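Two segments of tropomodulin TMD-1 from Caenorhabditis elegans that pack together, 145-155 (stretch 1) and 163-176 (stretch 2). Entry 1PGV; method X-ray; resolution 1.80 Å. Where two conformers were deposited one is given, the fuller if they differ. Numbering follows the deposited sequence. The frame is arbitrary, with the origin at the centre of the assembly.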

# COMPACT_ATOMS: atom_id res chain seq x y z
N VAL A 145 -17.33 2.76 0.17
CA VAL A 145 -15.90 2.47 0.23
C VAL A 145 -15.64 1.26 1.13
O VAL A 145 -14.88 0.36 0.76
CB VAL A 145 -15.10 3.68 0.73
CG1 VAL A 145 -13.67 3.25 1.09
CG2 VAL A 145 -15.06 4.76 -0.36
N GLU A 146 -16.27 1.21 2.29
CA GLU A 146 -16.07 0.08 3.19
C GLU A 146 -16.50 -1.24 2.56
O GLU A 146 -15.84 -2.27 2.73
CB GLU A 146 -16.80 0.32 4.51
CG GLU A 146 -16.18 1.44 5.33
CD GLU A 146 -16.50 1.33 6.81
OE1 GLU A 146 -16.94 0.25 7.24
OE2 GLU A 146 -16.31 2.32 7.54
N MET A 147 -17.60 -1.22 1.81
CA MET A 147 -18.09 -2.44 1.16
C MET A 147 -17.12 -2.88 0.06
O MET A 147 -16.91 -4.07 -0.16
CB MET A 147 -19.48 -2.20 0.58
CG MET A 147 -20.46 -1.70 1.63
SD MET A 147 -20.76 -2.90 2.95
CE MET A 147 -22.37 -2.36 3.54
N ASP A 148 -16.53 -1.90 -0.62
CA ASP A 148 -15.57 -2.15 -1.68
C ASP A 148 -14.35 -2.84 -1.05
O ASP A 148 -13.95 -3.94 -1.45
CB ASP A 148 -15.13 -0.82 -2.29
CG ASP A 148 -14.16 -0.98 -3.45
OD1 ASP A 148 -13.35 -1.94 -3.45
OD2 ASP A 148 -14.18 -0.12 -4.36
N MET A 149 -13.79 -2.18 -0.05
CA MET A 149 -12.60 -2.67 0.66
C MET A 149 -12.76 -4.05 1.28
O MET A 149 -11.85 -4.89 1.18
CB MET A 149 -12.21 -1.68 1.75
CG MET A 149 -11.72 -0.34 1.25
SD MET A 149 -11.14 0.67 2.60
CE MET A 149 -10.12 1.84 1.71
N MET A 150 -13.88 -4.29 1.95
CA MET A 150 -14.07 -5.58 2.59
C MET A 150 -14.11 -6.71 1.58
O MET A 150 -13.61 -7.81 1.85
CB MET A 150 -15.33 -5.59 3.46
CG MET A 150 -16.64 -5.48 2.71
SD MET A 150 -18.02 -5.71 3.87
CE MET A 150 -19.25 -6.43 2.77
N MET A 151 -14.69 -6.47 0.40
CA MET A 151 -14.75 -7.51 -0.61
C MET A 151 -13.39 -7.72 -1.28
O MET A 151 -13.01 -8.85 -1.60
CB MET A 151 -15.80 -7.19 -1.67
CG MET A 151 -17.22 -7.14 -1.10
SD MET A 151 -17.61 -8.58 -0.07
CE MET A 151 -17.87 -9.81 -1.32
N ALA A 152 -12.66 -6.63 -1.48
CA ALA A 152 -11.34 -6.69 -2.11
C ALA A 152 -10.39 -7.46 -1.20
O ALA A 152 -9.63 -8.32 -1.67
CB ALA A 152 -10.80 -5.29 -2.34
N ILE A 153 -10.43 -7.14 0.08
CA ILE A 153 -9.58 -7.80 1.07
C ILE A 153 -9.92 -9.28 1.19
O ILE A 153 -9.03 -10.14 1.25
CB ILE A 153 -9.72 -7.12 2.44
CG1 ILE A 153 -9.15 -5.70 2.37
CG2 ILE A 153 -9.02 -7.94 3.51
CD1 ILE A 153 -9.44 -4.84 3.59
N GLU A 154 -11.21 -9.59 1.21
CA GLU A 154 -11.65 -10.97 1.33
C GLU A 154 -11.13 -11.82 0.18
O GLU A 154 -10.89 -13.01 0.34
CB GLU A 154 -13.18 -11.00 1.41
CG GLU A 154 -13.77 -12.33 1.78
CD GLU A 154 -15.26 -12.23 2.07
OE1 GLU A 154 -15.63 -11.89 3.22
OE2 GLU A 154 -16.05 -12.46 1.14
N GLU A 155 -10.94 -11.20 -0.99
CA GLU A 155 -10.46 -11.93 -2.16
C GLU A 155 -8.93 -12.00 -2.19
O GLU A 155 -8.35 -12.82 -2.91
CB GLU A 155 -10.95 -11.25 -3.44
CG GLU A 155 -10.82 -12.11 -4.67
CD GLU A 155 -11.28 -11.40 -5.93
OE1 GLU A 155 -12.26 -10.63 -5.85
OE2 GLU A 155 -10.66 -11.63 -6.99
N GLY A 163 -4.09 -1.44 7.68
CA GLY A 163 -4.25 -0.32 8.57
C GLY A 163 -5.34 0.62 8.10
O GLY A 163 -5.06 1.68 7.54
N ILE A 164 -6.58 0.21 8.33
CA ILE A 164 -7.76 0.98 7.96
C ILE A 164 -8.80 0.77 9.05
O ILE A 164 -8.97 -0.34 9.54
CB ILE A 164 -8.35 0.48 6.63
CG1 ILE A 164 -7.39 0.81 5.49
CG2 ILE A 164 -9.74 1.09 6.41
CD1 ILE A 164 -7.88 0.41 4.13
N SER A 165 -9.48 1.85 9.44
CA SER A 165 -10.49 1.76 10.47
C SER A 165 -11.87 1.71 9.83
O SER A 165 -12.27 2.64 9.13
CB SER A 165 -10.38 2.96 11.41
OG SER A 165 -11.33 2.89 12.46
N PHE A 166 -12.58 0.60 10.04
CA PHE A 166 -13.92 0.40 9.49
C PHE A 166 -14.98 0.69 10.54
O PHE A 166 -14.81 0.36 11.72
CB PHE A 166 -14.08 -1.04 9.01
CG PHE A 166 -13.20 -1.40 7.85
CD1 PHE A 166 -13.60 -1.16 6.54
CD2 PHE A 166 -11.95 -1.99 8.07
CE1 PHE A 166 -12.78 -1.49 5.47
CE2 PHE A 166 -11.12 -2.33 7.00
CZ PHE A 166 -11.54 -2.08 5.70
N ALA A 167 -16.08 1.30 10.12
CA ALA A 167 -17.18 1.60 11.03
C ALA A 167 -18.21 0.48 10.92
O ALA A 167 -18.95 0.19 11.85
CB ALA A 167 -17.82 2.95 10.68
N SER A 168 -18.23 -0.16 9.75
CA SER A 168 -19.16 -1.25 9.48
C SER A 168 -18.79 -2.54 10.22
O SER A 168 -17.67 -3.03 10.08
CB SER A 168 -19.20 -1.54 7.98
OG SER A 168 -19.89 -2.75 7.72
N MET A 169 -19.74 -3.08 10.98
CA MET A 169 -19.55 -4.34 11.71
C MET A 169 -19.20 -5.46 10.75
O MET A 169 -18.27 -6.24 10.99
CB MET A 169 -20.84 -4.72 12.44
CG MET A 169 -21.16 -3.87 13.62
SD MET A 169 -19.83 -3.98 14.80
CE MET A 169 -20.09 -5.65 15.43
N GLU A 170 -19.97 -5.55 9.66
CA GLU A 170 -19.76 -6.58 8.65
C GLU A 170 -18.37 -6.47 8.02
O GLU A 170 -17.71 -7.49 7.79
CB GLU A 170 -20.82 -6.48 7.56
CG GLU A 170 -20.82 -7.67 6.61
CD GLU A 170 -21.77 -7.49 5.44
OE1 GLU A 170 -22.79 -6.79 5.62
OE2 GLU A 170 -21.50 -8.05 4.35
N ALA A 171 -17.94 -5.25 7.72
CA ALA A 171 -16.63 -5.07 7.12
C ALA A 171 -15.56 -5.50 8.12
O ALA A 171 -14.67 -6.28 7.78
CB ALA A 171 -16.41 -3.60 6.72
N ARG A 172 -15.66 -5.00 9.35
CA ARG A 172 -14.69 -5.34 10.39
C ARG A 172 -14.55 -6.85 10.54
O ARG A 172 -13.44 -7.39 10.56
CB ARG A 172 -15.11 -4.71 11.72
CG ARG A 172 -15.18 -3.19 11.69
CD ARG A 172 -15.57 -2.61 13.04
NE ARG A 172 -14.61 -2.95 14.08
CZ ARG A 172 -14.62 -2.44 15.30
NH1 ARG A 172 -15.56 -1.56 15.65
NH2 ARG A 172 -13.71 -2.81 16.18
N HIS A 173 -15.69 -7.54 10.63
CA HIS A 173 -15.72 -8.99 10.77
C HIS A 173 -15.14 -9.72 9.56
O HIS A 173 -14.29 -10.60 9.71
CB HIS A 173 -17.16 -9.47 11.00
CG HIS A 173 -17.32 -10.96 11.00
ND1 HIS A 173 -16.78 -11.77 11.97
CD2 HIS A 173 -17.95 -11.78 10.13
CE1 HIS A 173 -17.07 -13.03 11.71
NE2 HIS A 173 -17.78 -13.07 10.59
N ARG A 174 -15.60 -9.37 8.36
CA ARG A 174 -15.10 -10.04 7.17
C ARG A 174 -13.62 -9.77 6.93
O ARG A 174 -12.89 -10.65 6.47
CB ARG A 174 -15.95 -9.64 5.95
CG ARG A 174 -17.41 -10.04 6.12
CD ARG A 174 -18.28 -9.68 4.93
NE ARG A 174 -18.03 -10.53 3.77
CZ ARG A 174 -18.89 -10.70 2.78
NH1 ARG A 174 -20.06 -10.07 2.81
NH2 ARG A 174 -18.59 -11.48 1.76
N VAL A 175 -13.17 -8.57 7.25
CA VAL A 175 -11.76 -8.23 7.08
C VAL A 175 -10.92 -9.02 8.08
O VAL A 175 -9.94 -9.66 7.70
CB VAL A 175 -11.54 -6.72 7.25
CG1 VAL A 175 -10.06 -6.40 7.40
CG2 VAL A 175 -12.09 -5.99 6.02
N SER A 176 -11.31 -8.99 9.35
CA SER A 176 -10.58 -9.73 10.37
C SER A 176 -10.49 -11.21 10.01
O SER A 176 -9.41 -11.82 10.09
CB SER A 176 -11.27 -9.57 11.73
OG SER A 176 -12.57 -10.12 11.71
O HOH W 1 -14.38 4.57 8.20
O HOH W 2 -14.06 -12.84 5.33

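Two helices lie side by side here, running the same way with only 14° between their directions and 8.9 Å between their axes. The first, already under way at Val 145, supplies one side of the contact; the second begins at Met 169, after a loop that carries Ile 164 and Phe 166 back against the first helix.

The backbones come nearest at Ala 171, whose CA lies 5.2 Å from the CA of Met 150. A methyl side chain leaves a hollow, and Met 150 is the bump that fills it: chi1 p, the rest extended, its side chain sits among Glu 170, Ala 171, Arg 174 and Val 175. Its SD comes 3.9 Å from Ala 171 CB, while its CE reaches the polar side of the hollow, 3.2 Å from Glu 170 OE2.

On the next turn Ile 153 turns CD1 toward a helix partner and a loop partner, 3.8 Å from Val 175 CG2 and 4.1 Å from Phe 166 CZ. Met 149 meets the same ring at its edge, CB to Phe 166 CE1 3.8 Å, and sends CE to Ile 164 CD1 at 3.6 Å, so the loop continues the apolar surface that the second helix begins.

A carboxylate works at each end, on backbone NH groups at one and in a salt bridge at the other. Glu 146 is buried, but its carboxylate takes the backbone NH groups leading into the second helix: Ala 167 N to OE2 at 2.8 Å and Ser 168 N to OE1 at 2.9 Å. Ser 168 then caps that helix, its OG accepting from Ala 171 N at 3.2 Å. At the other end Arg 174 grips Glu 154 through two well-aligned bonds of a salt bridge, NE to OE1 and NH2 to OE2, each 2.8 Å. Its NH1 also bridges to Glu 170 OE2 at 2.9 Å, and Met 151 SD lies over one guanidinium face, 3.6 Å from Arg 174 NH2.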